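Local coordinates for phosphosugar isomerase (Escherichia coli O6:H1, PDB 5UQI), which probably interconverts arabinose-5-phosphate and ribulose-5-phosphate as a sugar isomerase of the GutQ/KpsF group, and binds arabinose-5-phosphate, at residues I57-T70 with V161-S173. Numbering follows the deposited sequence.
Sequences IARKLAATFASTGT and VLVVGDAVALALS
Ile57–Ser67 and Val161–Ser173 run side by side as two nearly parallel helices, their axes 9.1 Å apart at closest approach and inclined by 15°, with Leu61 level with Gly165 and Phe65 level with Ala169. The two helices meet by knobs-into-holes packing, and two successive turns supply the knobs. Leu61 enters among Val161, Leu162, Gly165 and Asp166; its CD2 lies against bare backbone, 3.5 Å from Gly165 C, and its CD1 faces Gly165 CA at 3.9 Å. One turn on, Phe65 fills the hole formed by Gly165, Val168, Ala169 and Leu172. Its CD1 is 3.5 Å from Ala169 CB, while Gly165 O lies at the ring edge, near the ring plane.

Along one flank, Lys60 passes over Leu162 at about a right angle, CD being 3.5 Å from Leu162 CD1. A bend at chi2 (-75°) turns the otherwise extended chain so that NZ makes a salt bridge to Asp166 OD1 at 2.8 Å, on the syn side and 24° out of the carboxylate plane. The same ammonium donates to Thr64 OG1, so it is held at two points.

Where helix 52-67 ends in a Schellman motif with Gly69 at C', polar groups join the contact. Ser173 OG donates to Thr68 O at 2.7 Å, in the carbonyl plane and on a lone pair. A water gives one hydrogen to Thr68 OG1 and another to Ala169 O, and also bonds to Thr70 OG1.

Both helices belong to the SIS domain, an alpha/beta fold around a parallel sheet. Helix 52-67 packs on strands 46-50 and 72-76, Phe65 meeting Phe48 edge-to-face, whereas Val168 and Leu172 of the partner helix reach helix 32-41.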
loop_
_atom_site.group_PDB
_atom_site.type_symbol
_atom_site.label_atom_id
_atom_site.label_comp_id
_atom_site.label_asym_id
_atom_site.label_seq_id
_atom_site.Cartn_x
_atom_site.Cartn_y
_atom_site.Cartn_z
ATOM N N ILE A 57 -6.674 -3.476 -0.425
ATOM C CA ILE A 57 -5.684 -2.867 -1.374
ATOM C C ILE A 57 -4.293 -3.527 -1.205
ATOM O O ILE A 57 -3.618 -3.754 -2.223
ATOM C CB ILE A 57 -5.614 -1.338 -1.152
ATOM C CG1 ILE A 57 -6.984 -0.724 -1.473
ATOM C CG2 ILE A 57 -4.518 -0.747 -2.056
ATOM C CD1 ILE A 57 -7.613 -1.066 -2.804
ATOM N N ALA A 58 -3.883 -3.835 0.026
ATOM C CA ALA A 58 -2.607 -4.533 0.291
ATOM C C ALA A 58 -2.576 -5.882 -0.424
ATOM O O ALA A 58 -1.560 -6.257 -1.019
ATOM C CB ALA A 58 -2.419 -4.715 1.803
ATOM N N ARG A 59 -3.712 -6.611 -0.424
ATOM C CA ARG A 59 -3.816 -7.908 -1.169
ATOM C C ARG A 59 -3.598 -7.629 -2.679
ATOM O O ARG A 59 -2.886 -8.412 -3.333
ATOM C CB ARG A 59 -5.200 -8.593 -1.010
ATOM C CG ARG A 59 -5.412 -9.301 0.263
ATOM C CD ARG A 59 -6.820 -9.968 0.286
ATOM N NE ARG A 59 -7.661 -9.246 1.270
ATOM C CZ ARG A 59 -8.106 -9.677 2.461
ATOM N NH1 ARG A 59 -7.810 -10.898 2.915
ATOM N NH2 ARG A 59 -8.884 -8.872 3.217
ATOM N N LYS A 60 -4.250 -6.575 -3.234
ATOM C CA LYS A 60 -4.069 -6.260 -4.645
ATOM C C LYS A 60 -2.606 -5.944 -4.929
ATOM O O LYS A 60 -2.044 -6.503 -5.903
ATOM C CB LYS A 60 -4.943 -5.043 -4.997
ATOM C CG LYS A 60 -5.276 -4.986 -6.507
ATOM C CD LYS A 60 -4.087 -4.522 -7.391
ATOM C CE LYS A 60 -4.565 -4.154 -8.797
ATOM N NZ LYS A 60 -3.347 -3.608 -9.537
ATOM N N LEU A 61 -1.984 -5.114 -4.074
ATOM C CA LEU A 61 -0.613 -4.723 -4.368
ATOM C C LEU A 61 0.361 -5.905 -4.250
ATOM O O LEU A 61 1.296 -6.013 -5.066
ATOM C CB LEU A 61 -0.188 -3.600 -3.383
ATOM C CG LEU A 61 -0.982 -2.306 -3.634
ATOM C CD1 LEU A 61 -0.435 -1.256 -2.632
ATOM C CD2 LEU A 61 -0.729 -1.777 -5.091
ATOM N N ALA A 62 0.162 -6.800 -3.271
ATOM C CA ALA A 62 1.047 -8.011 -3.226
ATOM C C ALA A 62 0.923 -8.786 -4.519
ATOM O O ALA A 62 1.943 -9.247 -5.032
ATOM C CB ALA A 62 0.626 -8.892 -2.009
ATOM N N ALA A 63 -0.312 -8.944 -5.020
ATOM C CA ALA A 63 -0.500 -9.730 -6.222
ATOM C C ALA A 63 0.138 -9.011 -7.428
ATOM O O ALA A 63 0.775 -9.655 -8.248
ATOM C CB ALA A 63 -2.004 -9.990 -6.434
ATOM N N THR A 64 -0.003 -7.688 -7.477
ATOM C CA THR A 64 0.563 -6.895 -8.617
ATOM C C THR A 64 2.104 -6.916 -8.555
ATOM O O THR A 64 2.761 -7.102 -9.585
ATOM C CB THR A 64 -0.028 -5.494 -8.542
ATOM O OG1 THR A 64 -1.366 -5.654 -9.104
ATOM C CG2 THR A 64 0.689 -4.562 -9.499
ATOM N N PHE A 65 2.673 -6.788 -7.346
ATOM C CA PHE A 65 4.135 -6.893 -7.248
ATOM C C PHE A 65 4.563 -8.245 -7.769
ATOM O O PHE A 65 5.479 -8.342 -8.605
ATOM C CB PHE A 65 4.588 -6.775 -5.741
ATOM C CG PHE A 65 4.891 -5.358 -5.304
ATOM C CD1 PHE A 65 3.999 -4.260 -5.516
ATOM C CD2 PHE A 65 6.040 -5.165 -4.576
ATOM C CE1 PHE A 65 4.367 -2.957 -5.124
ATOM C CE2 PHE A 65 6.373 -3.873 -4.140
ATOM C CZ PHE A 65 5.545 -2.800 -4.415
ATOM N N ALA A 66 3.906 -9.327 -7.318
ATOM C CA ALA A 66 4.342 -10.665 -7.708
ATOM C C ALA A 66 4.226 -10.897 -9.217
ATOM O O ALA A 66 5.142 -11.515 -9.849
ATOM C CB ALA A 66 3.499 -11.708 -6.989
ATOM N N SER A 67 3.131 -10.438 -9.777
ATOM C CA SER A 67 2.807 -10.689 -11.213
ATOM C C SER A 67 3.735 -9.905 -12.104
ATOM O O SER A 67 3.838 -10.288 -13.281
ATOM C CB SER A 67 1.371 -10.325 -11.511
ATOM O OG SER A 67 1.131 -8.996 -11.334
ATOM N N THR A 68 4.395 -8.901 -11.560
ATOM C CA THR A 68 5.307 -8.050 -12.365
ATOM C C THR A 68 6.749 -8.250 -11.944
ATOM O O THR A 68 7.587 -7.425 -12.347
ATOM C CB THR A 68 4.917 -6.595 -12.287
ATOM O OG1 THR A 68 5.004 -6.134 -10.935
ATOM C CG2 THR A 68 3.467 -6.341 -12.784
ATOM N N GLY A 69 7.065 -9.300 -11.191
ATOM C CA GLY A 69 8.442 -9.697 -10.950
ATOM C C GLY A 69 9.075 -9.449 -9.599
ATOM O O GLY A 69 10.248 -9.693 -9.427
ATOM N N THR A 70 8.283 -8.958 -8.634
ATOM C CA THR A 70 8.798 -8.765 -7.275
ATOM C C THR A 70 8.030 -9.737 -6.315
ATOM O O THR A 70 6.908 -9.404 -5.967
ATOM C CB THR A 70 8.566 -7.306 -6.866
ATOM O OG1 THR A 70 9.254 -6.440 -7.807
ATOM C CG2 THR A 70 9.104 -7.065 -5.448
ATOM N N VAL A 161 -3.776 4.913 -2.614
ATOM C CA VAL A 161 -2.770 3.934 -2.249
ATOM C C VAL A 161 -2.635 2.861 -3.367
ATOM O O VAL A 161 -1.509 2.438 -3.683
ATOM C CB VAL A 161 -3.092 3.268 -0.897
ATOM C CG1 VAL A 161 -2.005 2.253 -0.594
ATOM C CG2 VAL A 161 -3.010 4.346 0.144
ATOM N N LEU A 162 -3.763 2.486 -3.977
ATOM C CA LEU A 162 -3.659 1.503 -5.076
ATOM C C LEU A 162 -2.872 2.074 -6.248
ATOM O O LEU A 162 -2.003 1.404 -6.789
ATOM C CB LEU A 162 -5.080 1.113 -5.563
ATOM C CG LEU A 162 -5.138 0.187 -6.794
ATOM C CD1 LEU A 162 -4.470 -1.155 -6.514
ATOM C CD2 LEU A 162 -6.608 -0.021 -7.127
ATOM N N VAL A 163 -3.166 3.326 -6.612
ATOM C CA VAL A 163 -2.448 3.917 -7.752
ATOM C C VAL A 163 -0.957 4.081 -7.458
ATOM O O VAL A 163 -0.105 3.712 -8.282
ATOM C CB VAL A 163 -3.092 5.273 -8.115
ATOM C CG1 VAL A 163 -2.302 5.983 -9.203
ATOM C CG2 VAL A 163 -4.510 5.027 -8.635
ATOM N N VAL A 164 -0.654 4.562 -6.239
ATOM C CA VAL A 164 0.745 4.701 -5.831
ATOM C C VAL A 164 1.479 3.340 -5.858
ATOM O O VAL A 164 2.561 3.180 -6.440
ATOM C CB VAL A 164 0.816 5.325 -4.414
ATOM C CG1 VAL A 164 2.191 5.099 -3.808
ATOM C CG2 VAL A 164 0.443 6.812 -4.475
ATOM N N GLY A 165 0.856 2.327 -5.231
ATOM C CA GLY A 165 1.484 0.989 -5.153
ATOM C C GLY A 165 1.651 0.357 -6.537
ATOM O O GLY A 165 2.656 -0.303 -6.799
ATOM N N ASP A 166 0.653 0.513 -7.406
ATOM C CA ASP A 166 0.750 -0.010 -8.770
ATOM C C ASP A 166 1.965 0.638 -9.485
ATOM O O ASP A 166 2.735 -0.087 -10.165
ATOM C CB ASP A 166 -0.448 0.326 -9.626
ATOM C CG ASP A 166 -1.660 -0.580 -9.434
ATOM O OD1 ASP A 166 -1.580 -1.581 -8.729
ATOM O OD2 ASP A 166 -2.716 -0.207 -10.104
ATOM N N ALA A 167 2.114 1.957 -9.290
ATOM C CA ALA A 167 3.214 2.667 -9.978
ATOM C C ALA A 167 4.565 2.200 -9.445
ATOM O O ALA A 167 5.495 2.022 -10.219
ATOM C CB ALA A 167 3.070 4.173 -9.782
ATOM N N VAL A 168 4.685 1.999 -8.115
ATOM C CA VAL A 168 5.888 1.428 -7.541
ATOM C C VAL A 168 6.195 0.061 -8.126
ATOM O O VAL A 168 7.318 -0.243 -8.540
ATOM C CB VAL A 168 5.809 1.421 -6.009
ATOM C CG1 VAL A 168 7.004 0.660 -5.452
ATOM C CG2 VAL A 168 5.709 2.878 -5.504
ATOM N N ALA A 169 5.180 -0.822 -8.172
ATOM C CA ALA A 169 5.358 -2.138 -8.731
ATOM C C ALA A 169 5.863 -2.048 -10.189
ATOM O O ALA A 169 6.771 -2.791 -10.545
ATOM C CB ALA A 169 3.976 -2.899 -8.710
ATOM N N LEU A 170 5.214 -1.192 -10.979
ATOM C CA LEU A 170 5.595 -1.096 -12.410
ATOM C C LEU A 170 6.984 -0.494 -12.586
ATOM O O LEU A 170 7.707 -0.948 -13.495
ATOM C CB LEU A 170 4.545 -0.340 -13.217
ATOM C CG LEU A 170 3.210 -1.122 -13.318
ATOM C CD1 LEU A 170 2.103 -0.244 -13.928
ATOM C CD2 LEU A 170 3.317 -2.465 -14.018
ATOM N N ALA A 171 7.378 0.447 -11.712
ATOM C CA ALA A 171 8.741 1.014 -11.815
ATOM C C ALA A 171 9.764 -0.049 -11.442
ATOM O O ALA A 171 10.727 -0.239 -12.146
ATOM C CB ALA A 171 8.858 2.198 -10.890
ATOM N N LEU A 172 9.519 -0.848 -10.371
ATOM C CA LEU A 172 10.460 -1.922 -10.022
ATOM C C LEU A 172 10.553 -2.925 -11.199
ATOM O O LEU A 172 11.642 -3.410 -11.500
ATOM C CB LEU A 172 10.025 -2.689 -8.736
ATOM C CG LEU A 172 10.106 -1.881 -7.458
ATOM C CD1 LEU A 172 9.294 -2.637 -6.397
ATOM C CD2 LEU A 172 11.572 -1.775 -7.052
ATOM N N SER A 173 9.405 -3.223 -11.826
ATOM C CA SER A 173 9.327 -4.218 -12.888
ATOM C C SER A 173 10.176 -3.740 -14.085
ATOM O O SER A 173 11.005 -4.523 -14.599
ATOM C CB SER A 173 7.852 -4.392 -13.292
ATOM O OG SER A 173 7.723 -5.499 -14.195
HETATM O O HOH W 1 7.210 -5.334 -9.380
#